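Local structure of GrgF (Penicillium sp. sh18, 6LZH) at residues A34-P39 and H92-W97; K54-H59 and A110-C115; N250-E253 and P258-L261. The protein serves as a polyketide transferase of the alpha/beta-hydrolase fold in the biosynthesis of the fungal furanone polyketide gregatin A. All coordinates share one frame; numbering follows the deposited sequence.

Contact 1 (A34-P39 and H92-W97); sequences ALIMSP and HDAVTW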
ATOM      1  N   ALA A  34      21.622 -10.306  15.794  1.00 18.15           N
ATOM      2  CA  ALA A  34      20.619  -9.388  16.327  1.00 15.54           C
ATOM      3  C   ALA A  34      19.243  -9.719  15.758  1.00 18.69           C
ATOM      4  O   ALA A  34      19.111 -10.392  14.723  1.00 16.95           O
ATOM      5  CB  ALA A  34      20.959  -7.924  16.026  1.00 15.12           C
ATOM      6  N   LEU A  35      18.218  -9.202  16.442  1.00 14.69           N
ATOM      7  CA  LEU A  35      16.825  -9.522  16.152  1.00 17.52           C
ATOM      8  C   LEU A  35      15.955  -8.306  16.436  1.00 17.67           C
ATOM      9  O   LEU A  35      16.039  -7.713  17.523  1.00 14.81           O
ATOM     10  CB  LEU A  35      16.349 -10.705  16.997  1.00 16.88           C
ATOM     11  CG  LEU A  35      15.020 -11.347  16.621  1.00 20.78           C
ATOM     12  CD1 LEU A  35      15.144 -12.069  15.298  1.00 17.70           C
ATOM     13  CD2 LEU A  35      14.590 -12.321  17.721  1.00 18.45           C
ATOM     14  N   ILE A  36      15.127  -7.946  15.457  1.00 15.13           N
ATOM     15  CA  ILE A  36      14.136  -6.883  15.579  1.00 13.76           C
ATOM     16  C   ILE A  36      12.766  -7.542  15.697  1.00 14.97           C
ATOM     17  O   ILE A  36      12.332  -8.250  14.776  1.00 14.74           O
ATOM     18  CB  ILE A  36      14.184  -5.922  14.380  1.00 13.95           C
ATOM     19  CG1 ILE A  36      15.588  -5.333  14.215  1.00 14.05           C
ATOM     20  CG2 ILE A  36      13.124  -4.831  14.540  1.00 14.57           C
ATOM     21  CD1 ILE A  36      15.739  -4.476  12.969  1.00 18.36           C
ATOM     22  N   MET A  37      12.082  -7.299  16.817  1.00 13.69           N
ATOM     23  CA  MET A  37      10.851  -8.004  17.171  1.00 15.66           C
ATOM     24  C   MET A  37       9.639  -7.089  17.030  1.00 16.17           C
ATOM     25  O   MET A  37       9.651  -5.953  17.520  1.00 15.70           O
ATOM     26  CB  MET A  37      10.943  -8.547  18.602  1.00 11.78           C
ATOM     27  CG  MET A  37      12.085  -9.565  18.760  1.00 15.37           C
ATOM     28  SD  MET A  37      12.363 -10.043  20.479  1.00 20.22           S
ATOM     29  CE  MET A  37      10.863 -10.977  20.850  1.00 17.77           C
ATOM     30  N   SER A  38       8.588  -7.591  16.376  1.00 11.64           N
ATOM     31  CA  SER A  38       7.391  -6.815  16.079  1.00 12.88           C
ATOM     32  C   SER A  38       6.202  -7.439  16.796  1.00 16.07           C
ATOM     33  O   SER A  38       6.003  -8.666  16.710  1.00 12.19           O
ATOM     34  CB  SER A  38       7.107  -6.776  14.558  1.00 15.94           C
ATOM     35  OG  SER A  38       8.095  -6.065  13.841  1.00 16.64           O
ATOM     36  N   PRO A  39       5.374  -6.632  17.478  1.00 16.20           N
ATOM     37  CA  PRO A  39       4.310  -7.188  18.322  1.00 14.71           C
ATOM     38  C   PRO A  39       3.017  -7.430  17.560  1.00 15.77           C
ATOM     39  O   PRO A  39       2.933  -7.146  16.357  1.00 17.07           O
ATOM     40  CB  PRO A  39       4.133  -6.109  19.405  1.00 16.16           C
ATOM     41  CG  PRO A  39       4.459  -4.830  18.682  1.00 17.93           C
ATOM     42  CD  PRO A  39       5.523  -5.173  17.651  1.00 16.32           C
ATOM     43  N   HIS A  92      12.650  -1.529   7.672  1.00 14.64           N
ATOM     44  CA  HIS A  92      13.864  -1.185   6.925  1.00 15.97           C
ATOM     45  C   HIS A  92      14.641  -0.068   7.628  1.00 19.30           C
ATOM     46  O   HIS A  92      15.878  -0.075   7.660  1.00 18.31           O
ATOM     47  CB  HIS A  92      13.533  -0.742   5.501  1.00 17.02           C
ATOM     48  CG  HIS A  92      12.592  -1.645   4.763  1.00 15.72           C
ATOM     49  ND1 HIS A  92      12.545  -3.008   4.969  1.00 17.29           N
ATOM     50  CD2 HIS A  92      11.655  -1.373   3.819  1.00 15.91           C
ATOM     51  CE1 HIS A  92      11.629  -3.540   4.175  1.00 15.92           C
ATOM     52  NE2 HIS A  92      11.079  -2.571   3.462  1.00 18.91           N
ATOM     53  N   ASP A  93      13.933   0.912   8.180  1.00 15.36           N
ATOM     54  CA  ASP A  93      14.616   1.981   8.903  1.00 14.73           C
ATOM     55  C   ASP A  93      15.221   1.450  10.197  1.00 16.12           C
ATOM     56  O   ASP A  93      16.306   1.884  10.613  1.00 17.06           O
ATOM     57  CB  ASP A  93      13.640   3.134   9.185  1.00 15.61           C
ATOM     58  CG  ASP A  93      13.146   3.798   7.910  1.00 16.85           C
ATOM     59  OD1 ASP A  93      13.845   3.659   6.881  1.00 17.04           O
ATOM     60  OD2 ASP A  93      12.055   4.445   7.935  1.00 19.93           O
ATOM     61  N   ALA A  94      14.550   0.491  10.827  1.00 13.61           N
ATOM     62  CA  ALA A  94      15.110  -0.134  12.022  1.00 17.54           C
ATOM     63  C   ALA A  94      16.389  -0.901  11.695  1.00 16.93           C
ATOM     64  O   ALA A  94      17.376  -0.813  12.436  1.00 18.43           O
ATOM     65  CB  ALA A  94      14.064  -1.055  12.659  1.00 12.49           C
ATOM     66  N   VAL A  95      16.398  -1.644  10.580  1.00 17.06           N
ATOM     67  CA  VAL A  95      17.607  -2.361  10.169  1.00 16.47           C
ATOM     68  C   VAL A  95      18.751  -1.370   9.935  1.00 22.01           C
ATOM     69  O   VAL A  95      19.881  -1.584  10.390  1.00 20.02           O
ATOM     70  CB  VAL A  95      17.320  -3.211   8.914  1.00 16.36           C
ATOM     71  CG1 VAL A  95      18.627  -3.612   8.198  1.00 17.48           C
ATOM     72  CG2 VAL A  95      16.472  -4.440   9.252  1.00 15.19           C
ATOM     73  N   THR A  96      18.466  -0.268   9.232  1.00 18.11           N
ATOM     74  CA  THR A  96      19.460   0.786   9.003  1.00 18.70           C
ATOM     75  C   THR A  96      20.053   1.282  10.312  1.00 23.16           C
ATOM     76  O   THR A  96      21.277   1.379  10.456  1.00 23.05           O
ATOM     77  CB  THR A  96      18.812   1.948   8.248  1.00 20.50           C
ATOM     78  OG1 THR A  96      18.385   1.489   6.964  1.00 18.46           O
ATOM     79  CG2 THR A  96      19.779   3.127   8.092  1.00 18.54           C
ATOM     80  N   TRP A  97      19.189   1.622  11.267  1.00 18.67           N
ATOM     81  CA  TRP A  97      19.633   2.041  12.595  1.00 22.13           C
ATOM     82  C   TRP A  97      20.481   0.965  13.266  1.00 25.97           C
ATOM     83  O   TRP A  97      21.571   1.243  13.791  1.00 22.45           O
ATOM     84  CB  TRP A  97      18.403   2.364  13.448  1.00 19.28           C
ATOM     85  CG  TRP A  97      18.694   2.765  14.842  1.00 22.32           C
ATOM     86  CD1 TRP A  97      19.086   3.999  15.275  1.00 24.06           C
ATOM     87  CD2 TRP A  97      18.599   1.937  16.010  1.00 23.97           C
ATOM     88  NE1 TRP A  97      19.251   3.986  16.650  1.00 23.91           N
ATOM     89  CE2 TRP A  97      18.956   2.732  17.118  1.00 24.99           C
ATOM     90  CE3 TRP A  97      18.245   0.601  16.223  1.00 24.35           C
ATOM     91  CZ2 TRP A  97      18.976   2.232  18.419  1.00 28.17           C
ATOM     92  CZ3 TRP A  97      18.260   0.104  17.516  1.00 28.30           C
ATOM     93  CH2 TRP A  97      18.622   0.919  18.598  1.00 27.96           C
TER
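I36 sets CG1 beside its own backbone N (chi1 -56°) and then runs fully extended (chi2 175°), which carries CD1 out from the strand to A94 and V95 of the helix. V95 answers with CG1 anti to its N (chi1 162°), a setting that places CG2, the other methyl, where it meets the tip of the isoleucine. The evidence for a contact concentrated on one atom is direct: I36 CD1 is 3.8 Å from A94 CB, 3.8 Å from V95 CG2 and 3.8 Å from V95 N. The I36 and V95 side chains cross at about a right angle, and the CA atoms of I36 and A94 are 7.7 Å apart, a close approach consistent with the small side chain of A94. This is the strand-on-helix packing of the alpha/beta-hydrolase core: strand 32-38 is an inner strand of the main sheet, and helix 84-99 covers the face to which I36 points. L35 and M37, alternating with it, turn to helix 49-58 on the opposite face. L91 and F98, from the same helix as A94, also touch I36. Beyond the contact, D93 makes a salt bridge with R161 of the second subunit, and H92 NE2 hydrogen-bonds to Y213 OH of that subunit.

Contact 2 (K54-H59 and A110-C115); sequences KWFQEH and ALWGLC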
ATOM      1  N   LYS A  54      14.382 -11.230  26.277  1.00 15.87           N
ATOM      2  CA  LYS A  54      15.330 -11.581  27.330  1.00 19.13           C
ATOM      3  C   LYS A  54      15.931 -12.964  27.099  1.00 18.24           C
ATOM      4  O   LYS A  54      17.142 -13.162  27.274  1.00 15.11           O
ATOM      5  CB  LYS A  54      14.628 -11.517  28.691  1.00 17.98           C
ATOM      6  CG  LYS A  54      15.559 -11.780  29.866  1.00 29.54           C
ATOM      7  CD  LYS A  54      16.470 -10.587  30.109  1.00 36.30           C
ATOM      8  CE  LYS A  54      17.288 -10.723  31.389  1.00 39.30           C
ATOM      9  NZ  LYS A  54      18.762 -10.791  31.107  1.00 41.21           N
ATOM     10  N   TRP A  55      15.101 -13.933  26.691  1.00 17.37           N
ATOM     11  CA  TRP A  55      15.601 -15.275  26.404  1.00 20.43           C
ATOM     12  C   TRP A  55      16.610 -15.266  25.256  1.00 18.01           C
ATOM     13  O   TRP A  55      17.663 -15.906  25.344  1.00 17.43           O
ATOM     14  CB  TRP A  55      14.428 -16.206  26.086  1.00 21.03           C
ATOM     15  CG  TRP A  55      14.785 -17.665  25.980  1.00 21.28           C
ATOM     16  CD1 TRP A  55      14.635 -18.623  26.955  1.00 18.72           C
ATOM     17  CD2 TRP A  55      15.324 -18.346  24.834  1.00 19.04           C
ATOM     18  NE1 TRP A  55      15.053 -19.837  26.480  1.00 19.96           N
ATOM     19  CE2 TRP A  55      15.477 -19.699  25.186  1.00 20.79           C
ATOM     20  CE3 TRP A  55      15.694 -17.938  23.546  1.00 17.87           C
ATOM     21  CZ2 TRP A  55      15.986 -20.656  24.296  1.00 20.17           C
ATOM     22  CZ3 TRP A  55      16.204 -18.890  22.655  1.00 21.10           C
ATOM     23  CH2 TRP A  55      16.337 -20.235  23.034  1.00 20.83           C
ATOM     24  N   PHE A  56      16.279 -14.592  24.142  1.00 14.88           N
ATOM     25  CA  PHE A  56      17.220 -14.487  23.025  1.00 18.22           C
ATOM     26  C   PHE A  56      18.492 -13.762  23.444  1.00 17.46           C
ATOM     27  O   PHE A  56      19.600 -14.147  23.049  1.00 16.88           O
ATOM     28  CB  PHE A  56      16.581 -13.751  21.832  1.00 14.24           C
ATOM     29  CG  PHE A  56      15.637 -14.604  21.010  1.00 14.70           C
ATOM     30  CD1 PHE A  56      16.036 -15.833  20.514  1.00 16.29           C
ATOM     31  CD2 PHE A  56      14.342 -14.165  20.740  1.00 17.64           C
ATOM     32  CE1 PHE A  56      15.155 -16.623  19.759  1.00 19.85           C
ATOM     33  CE2 PHE A  56      13.452 -14.956  19.996  1.00 16.42           C
ATOM     34  CZ  PHE A  56      13.863 -16.167  19.497  1.00 14.98           C
ATOM     35  N   GLN A  57      18.345 -12.675  24.200  1.00 15.55           N
ATOM     36  CA  GLN A  57      19.515 -11.955  24.705  1.00 18.10           C
ATOM     37  C   GLN A  57      20.428 -12.887  25.506  1.00 17.83           C
ATOM     38  O   GLN A  57      21.658 -12.855  25.354  1.00 19.73           O
ATOM     39  CB  GLN A  57      19.045 -10.772  25.561  1.00 17.67           C
ATOM     40  CG  GLN A  57      20.163  -9.927  26.175  1.00 17.42           C
ATOM     41  CD  GLN A  57      19.668  -8.963  27.230  1.00 22.24           C
ATOM     42  OE1 GLN A  57      18.632  -9.185  27.869  1.00 20.60           O
ATOM     43  NE2 GLN A  57      20.415  -7.881  27.430  1.00 19.97           N
ATOM     44  N   GLU A  58      19.836 -13.738  26.355  1.00 19.24           N
ATOM     45  CA  GLU A  58      20.610 -14.675  27.160  1.00 20.31           C
ATOM     46  C   GLU A  58      21.322 -15.709  26.303  1.00 21.97           C
ATOM     47  O   GLU A  58      22.296 -16.313  26.767  1.00 21.08           O
ATOM     48  CB  GLU A  58      19.702 -15.369  28.180  1.00 20.69           C
ATOM     49  CG  GLU A  58      19.349 -14.514  29.373  1.00 27.76           C
ATOM     50  CD  GLU A  58      18.196 -15.079  30.162  1.00 28.47           C
ATOM     51  OE1 GLU A  58      17.586 -16.062  29.697  1.00 34.40           O
ATOM     52  OE2 GLU A  58      17.904 -14.542  31.244  1.00 36.51           O
ATOM     53  N   HIS A  59      20.860 -15.923  25.069  1.00 18.86           N
ATOM     54  CA  HIS A  59      21.515 -16.801  24.110  1.00 20.58           C
ATOM     55  C   HIS A  59      22.341 -16.038  23.077  1.00 20.40           C
ATOM     56  O   HIS A  59      22.604 -16.558  21.989  1.00 23.77           O
ATOM     57  CB  HIS A  59      20.469 -17.692  23.431  1.00 19.03           C
ATOM     58  CG  HIS A  59      19.855 -18.689  24.368  1.00 22.39           C
ATOM     59  ND1 HIS A  59      18.908 -18.344  25.309  1.00 21.95           N
ATOM     60  CD2 HIS A  59      20.096 -20.011  24.544  1.00 23.01           C
ATOM     61  CE1 HIS A  59      18.579 -19.413  26.012  1.00 19.42           C
ATOM     62  NE2 HIS A  59      19.284 -20.438  25.564  1.00 21.94           N
ATOM     63  N   ALA A 110      18.236 -10.446  12.020  1.00 15.73           N
ATOM     64  CA  ALA A 110      17.023 -11.188  11.723  1.00 17.02           C
ATOM     65  C   ALA A 110      15.794 -10.380  12.142  1.00 12.83           C
ATOM     66  O   ALA A 110      15.876  -9.447  12.941  1.00 16.94           O
ATOM     67  CB  ALA A 110      17.055 -12.557  12.422  1.00 16.78           C
ATOM     68  N   LEU A 111      14.653 -10.715  11.549  1.00 13.99           N
ATOM     69  CA  LEU A 111      13.371 -10.135  11.912  1.00 15.14           C
ATOM     70  C   LEU A 111      12.503 -11.220  12.530  1.00 15.32           C
ATOM     71  O   LEU A 111      12.519 -12.366  12.071  1.00 15.71           O
ATOM     72  CB  LEU A 111      12.656  -9.553  10.684  1.00 12.19           C
ATOM     73  CG  LEU A 111      13.397  -8.485   9.869  1.00 13.68           C
ATOM     74  CD1 LEU A 111      12.505  -8.004   8.714  1.00 11.28           C
ATOM     75  CD2 LEU A 111      13.821  -7.329  10.781  1.00 10.16           C
ATOM     76  N   TRP A 112      11.713 -10.842  13.530  1.00 13.09           N
ATOM     77  CA  TRP A 112      10.834 -11.766  14.238  1.00 13.27           C
ATOM     78  C   TRP A 112       9.528 -11.036  14.497  1.00 12.36           C
ATOM     79  O   TRP A 112       9.535  -9.875  14.896  1.00 13.78           O
ATOM     80  CB  TRP A 112      11.492 -12.213  15.555  1.00 13.26           C
ATOM     81  CG  TRP A 112      10.766 -13.212  16.443  1.00 12.47           C
ATOM     82  CD1 TRP A 112      11.110 -14.532  16.651  1.00 15.91           C
ATOM     83  CD2 TRP A 112       9.659 -12.952  17.306  1.00 13.40           C
ATOM     84  NE1 TRP A 112      10.246 -15.115  17.554  1.00 12.59           N
ATOM     85  CE2 TRP A 112       9.348 -14.167  17.975  1.00 15.33           C
ATOM     86  CE3 TRP A 112       8.881 -11.817  17.568  1.00 14.97           C
ATOM     87  CZ2 TRP A 112       8.300 -14.268  18.895  1.00 15.36           C
ATOM     88  CZ3 TRP A 112       7.827 -11.926  18.482  1.00 16.88           C
ATOM     89  CH2 TRP A 112       7.554 -13.134  19.130  1.00 14.34           C
ATOM     90  N   GLY A 113       8.406 -11.695  14.279  1.00 13.83           N
ATOM     91  CA  GLY A 113       7.125 -11.033  14.470  1.00 11.40           C
ATOM     92  C   GLY A 113       6.069 -11.994  14.954  1.00 13.05           C
ATOM     93  O   GLY A 113       6.022 -13.154  14.531  1.00 13.59           O
ATOM     94  N   LEU A 114       5.189 -11.492  15.827  1.00 11.37           N
ATOM     95  CA  LEU A 114       4.058 -12.254  16.345  1.00 14.51           C
ATOM     96  C   LEU A 114       2.762 -11.655  15.807  1.00 15.60           C
ATOM     97  O   LEU A 114       2.562 -10.438  15.850  1.00 14.12           O
ATOM     98  CB  LEU A 114       4.050 -12.234  17.879  1.00 13.29           C
ATOM     99  CG  LEU A 114       2.817 -12.832  18.559  1.00 16.81           C
ATOM    100  CD1 LEU A 114       2.703 -14.355  18.295  1.00 18.38           C
ATOM    101  CD2 LEU A 114       2.852 -12.561  20.047  1.00 16.63           C
ATOM    102  N   CYS A 115       1.881 -12.509  15.295  1.00 16.71           N
ATOM    103  CA  CYS A 115       0.526 -12.106  14.893  1.00 16.46           C
ATOM    104  C   CYS A 115       0.654 -11.063  13.786  1.00 16.60           C
ATOM    105  O   CYS A 115       1.284 -11.350  12.753  1.00 15.63           O
ATOM    106  CB  CYS A 115      -0.234 -11.669  16.158  1.00 17.44           C
ATOM    107  SG  CYS A 115      -1.943 -11.066  15.864  1.00 22.27           S
TER
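F56 and W112 make the whole of this contact, a pair of buried aromatic rings bridging backbones whose nearest CA atoms, those of the same two residues, are 11.2 Å apart. W112 spans its share of that distance because CG stands anti to the backbone N (chi1 -178°), sending the indole out from the strand. F56 turns its edge toward the face of W112 in an offset edge-to-face pair, with the F56 ring and the five-membered ring of W112 5.6 Å apart between centroids and their planes at 72°. The touching atom on the phenylalanine is CE2, which lies 4.0 Å from W112 NE1, itself near the plane of the F56 ring, and 4.1 Å from W112 CD1. That indole nitrogen is satisfied by OE1 of Q284, a bond likely to fix the rotation of the ring. L35 packs against both aromatics, and I61 adds to the cover of F56. The outer flank of the helix is looser: K54 NZ and E58 OE2 form only a long salt bridge of 3.9 Å, with E58 exposed. H59 ND1 donates to W55 O at 2.7 Å, the acceptor close to the imidazole plane. Past W112, strand 108-114 runs into C115, which has a positive phi of 62° and sits at the N-cap position of the following helix; together with G113 this is consistent with the nucleophile elbow of alpha/beta hydrolases, where C115 probably serves as nucleophile beside H269.

Contact 3 (N250-E253 and P258-L261); sequences NCFE and PKEL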
ATOM      1  N   ASN A 250      -1.562 -21.410   4.118  1.00 20.48           N
ATOM      2  CA  ASN A 250      -1.702 -20.858   2.776  1.00 17.13           C
ATOM      3  C   ASN A 250      -0.572 -19.883   2.478  1.00 15.80           C
ATOM      4  O   ASN A 250       0.053 -19.940   1.413  1.00 18.09           O
ATOM      5  CB  ASN A 250      -3.073 -20.186   2.643  1.00 22.23           C
ATOM      6  CG  ASN A 250      -4.198 -21.203   2.409  1.00 31.07           C
ATOM      7  OD1 ASN A 250      -3.928 -22.358   2.055  1.00 31.43           O
ATOM      8  ND2 ASN A 250      -5.452 -20.783   2.588  1.00 29.61           N
ATOM      9  N   CYS A 251      -0.263 -19.008   3.431  1.00 15.97           N
ATOM     10  CA  CYS A 251       0.865 -18.103   3.249  1.00 16.05           C
ATOM     11  C   CYS A 251       2.172 -18.883   3.083  1.00 15.56           C
ATOM     12  O   CYS A 251       2.964 -18.608   2.167  1.00 18.42           O
ATOM     13  CB  CYS A 251       0.932 -17.129   4.426  1.00 15.97           C
ATOM     14  SG  CYS A 251       2.202 -15.842   4.252  1.00 19.31           S
ATOM     15  N   PHE A 252       2.412 -19.867   3.958  1.00 14.27           N
ATOM     16  CA  PHE A 252       3.613 -20.693   3.822  1.00 17.76           C
ATOM     17  C   PHE A 252       3.676 -21.349   2.446  1.00 18.04           C
ATOM     18  O   PHE A 252       4.749 -21.425   1.836  1.00 16.41           O
ATOM     19  CB  PHE A 252       3.674 -21.761   4.915  1.00 17.27           C
ATOM     20  CG  PHE A 252       5.007 -22.485   4.986  1.00 17.11           C
ATOM     21  CD1 PHE A 252       6.082 -21.902   5.646  1.00 19.72           C
ATOM     22  CD2 PHE A 252       5.191 -23.726   4.386  1.00 20.49           C
ATOM     23  CE1 PHE A 252       7.315 -22.523   5.703  1.00 16.92           C
ATOM     24  CE2 PHE A 252       6.448 -24.386   4.452  1.00 15.99           C
ATOM     25  CZ  PHE A 252       7.506 -23.765   5.107  1.00 17.95           C
ATOM     26  N   GLU A 253       2.535 -21.815   1.938  1.00 18.11           N
ATOM     27  CA  GLU A 253       2.541 -22.481   0.642  1.00 19.60           C
ATOM     28  C   GLU A 253       2.937 -21.523  -0.475  1.00 20.84           C
ATOM     29  O   GLU A 253       3.590 -21.937  -1.437  1.00 21.56           O
ATOM     30  CB  GLU A 253       1.178 -23.123   0.383  1.00 23.53           C
ATOM     31  CG  GLU A 253       0.951 -24.331   1.293  1.00 24.12           C
ATOM     32  CD  GLU A 253      -0.354 -25.059   1.056  1.00 35.53           C
ATOM     33  OE1 GLU A 253      -0.492 -25.705  -0.004  1.00 44.81           O
ATOM     34  OE2 GLU A 253      -1.232 -25.006   1.943  1.00 34.20           O
ATOM     35  N   PRO A 258      14.430 -21.022   0.495  1.00 16.70           N
ATOM     36  CA  PRO A 258      14.443 -21.781   1.754  1.00 17.52           C
ATOM     37  C   PRO A 258      13.414 -21.274   2.771  1.00 18.65           C
ATOM     38  O   PRO A 258      13.406 -20.102   3.156  1.00 16.95           O
ATOM     39  CB  PRO A 258      15.876 -21.582   2.266  1.00 17.28           C
ATOM     40  CG  PRO A 258      16.260 -20.207   1.762  1.00 17.14           C
ATOM     41  CD  PRO A 258      15.506 -20.013   0.445  1.00 17.13           C
ATOM     42  N   LYS A 259      12.547 -22.177   3.207  1.00 17.76           N
ATOM     43  CA  LYS A 259      11.507 -21.835   4.164  1.00 17.78           C
ATOM     44  C   LYS A 259      11.305 -23.033   5.069  1.00 18.05           C
ATOM     45  O   LYS A 259      11.438 -24.173   4.629  1.00 18.35           O
ATOM     46  CB  LYS A 259      10.187 -21.452   3.481  1.00 16.67           C
ATOM     47  CG  LYS A 259       9.590 -22.592   2.655  1.00 18.64           C
ATOM     48  CD  LYS A 259       8.350 -22.159   1.888  1.00 17.17           C
ATOM     49  CE  LYS A 259       7.716 -23.359   1.172  1.00 17.67           C
ATOM     50  NZ  LYS A 259       6.448 -22.967   0.498  1.00 17.47           N
ATOM     51  N   GLU A 260      11.026 -22.774   6.339  1.00 15.55           N
ATOM     52  CA  GLU A 260      10.873 -23.854   7.303  1.00 13.92           C
ATOM     53  C   GLU A 260       9.649 -23.610   8.167  1.00 17.41           C
ATOM     54  O   GLU A 260       9.382 -22.478   8.585  1.00 15.78           O
ATOM     55  CB  GLU A 260      12.125 -23.998   8.193  1.00 15.89           C
ATOM     56  CG  GLU A 260      13.396 -24.277   7.393  1.00 21.00           C
ATOM     57  CD  GLU A 260      14.618 -24.507   8.276  1.00 21.84           C
ATOM     58  OE1 GLU A 260      14.442 -24.775   9.486  1.00 18.12           O
ATOM     59  OE2 GLU A 260      15.750 -24.426   7.743  1.00 20.67           O
ATOM     60  N   LEU A 261       8.913 -24.684   8.438  1.00 16.69           N
ATOM     61  CA  LEU A 261       7.649 -24.624   9.159  1.00 16.60           C
ATOM     62  C   LEU A 261       7.752 -25.389  10.469  1.00 17.06           C
ATOM     63  O   LEU A 261       8.184 -26.547  10.480  1.00 16.23           O
ATOM     64  CB  LEU A 261       6.516 -25.226   8.322  1.00 17.98           C
ATOM     65  CG  LEU A 261       5.148 -25.303   9.009  1.00 17.11           C
ATOM     66  CD1 LEU A 261       4.590 -23.894   9.303  1.00 17.34           C
ATOM     67  CD2 LEU A 261       4.175 -26.092   8.136  1.00 14.61           C
TER
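The last turn or so of helix 245-254, in 250-253, lies against the start of strand 259-264, with F252 and L261 closest at 7.8 Å between CA atoms. The F252 ring lies between the two elements, with a contact on each face: K259 CD lies 3.9 Å from its centroid, and L261 CB stands 3.9 Å from that centroid on the opposite side, two CH-pi contacts. Closest of all the carbons are F252 CZ and K259 CG, at 3.4 Å. K259 puts CG between its backbone N and carbonyl carbon (chi1 62°); the extended chain beyond CG then passes over the ring and carries NZ to the helix carbonyls. There NZ donates to F252 O at 2.7 Å, 24° out of the carbonyl plane, and also to M255 O; the carbonyls at the C-terminal end of the helix probably stabilise the positive charge. Its cation-pi approach is off-centre, with NZ 4.6 Å from the F252 centroid. With an alanine here in place of K259, the F252 ring would probably lose the alkyl chain packed on one face, and the carbonyls of F252 and M255 would lose this donor. The two elements belong to the beta-alpha-beta unit 232-237, 245-254, 259-264: M234 of the preceding strand touches F252 and L261, while E260 OE1 forms a salt bridge with R290 NH2 of helix 277-292.

Overall arrangement
Contacts 1 and 2 are buried and joined, whereas contact 3 lies at the surface, its centre about 22 Å and about 19 Å from theirs. All three reach the main sheet. Strands 32-38 and 108-114, which supply contacts 1 and 2, are neighbours within it, and A34 O is 2.8 Å from A110 N, a probable hydrogen bond. L35 connects the pair further, its CD2 lying 3.5 Å from F56 CD2. Contact 3 uses strand 259-264, one of the two outermost strands of the sheet within this chain. Chemistry follows position: aliphatic tips in contact 1, an aromatic pair in contact 2, and at the edge of the sheet a ring held by a lysine that also bonds to helix carbonyls.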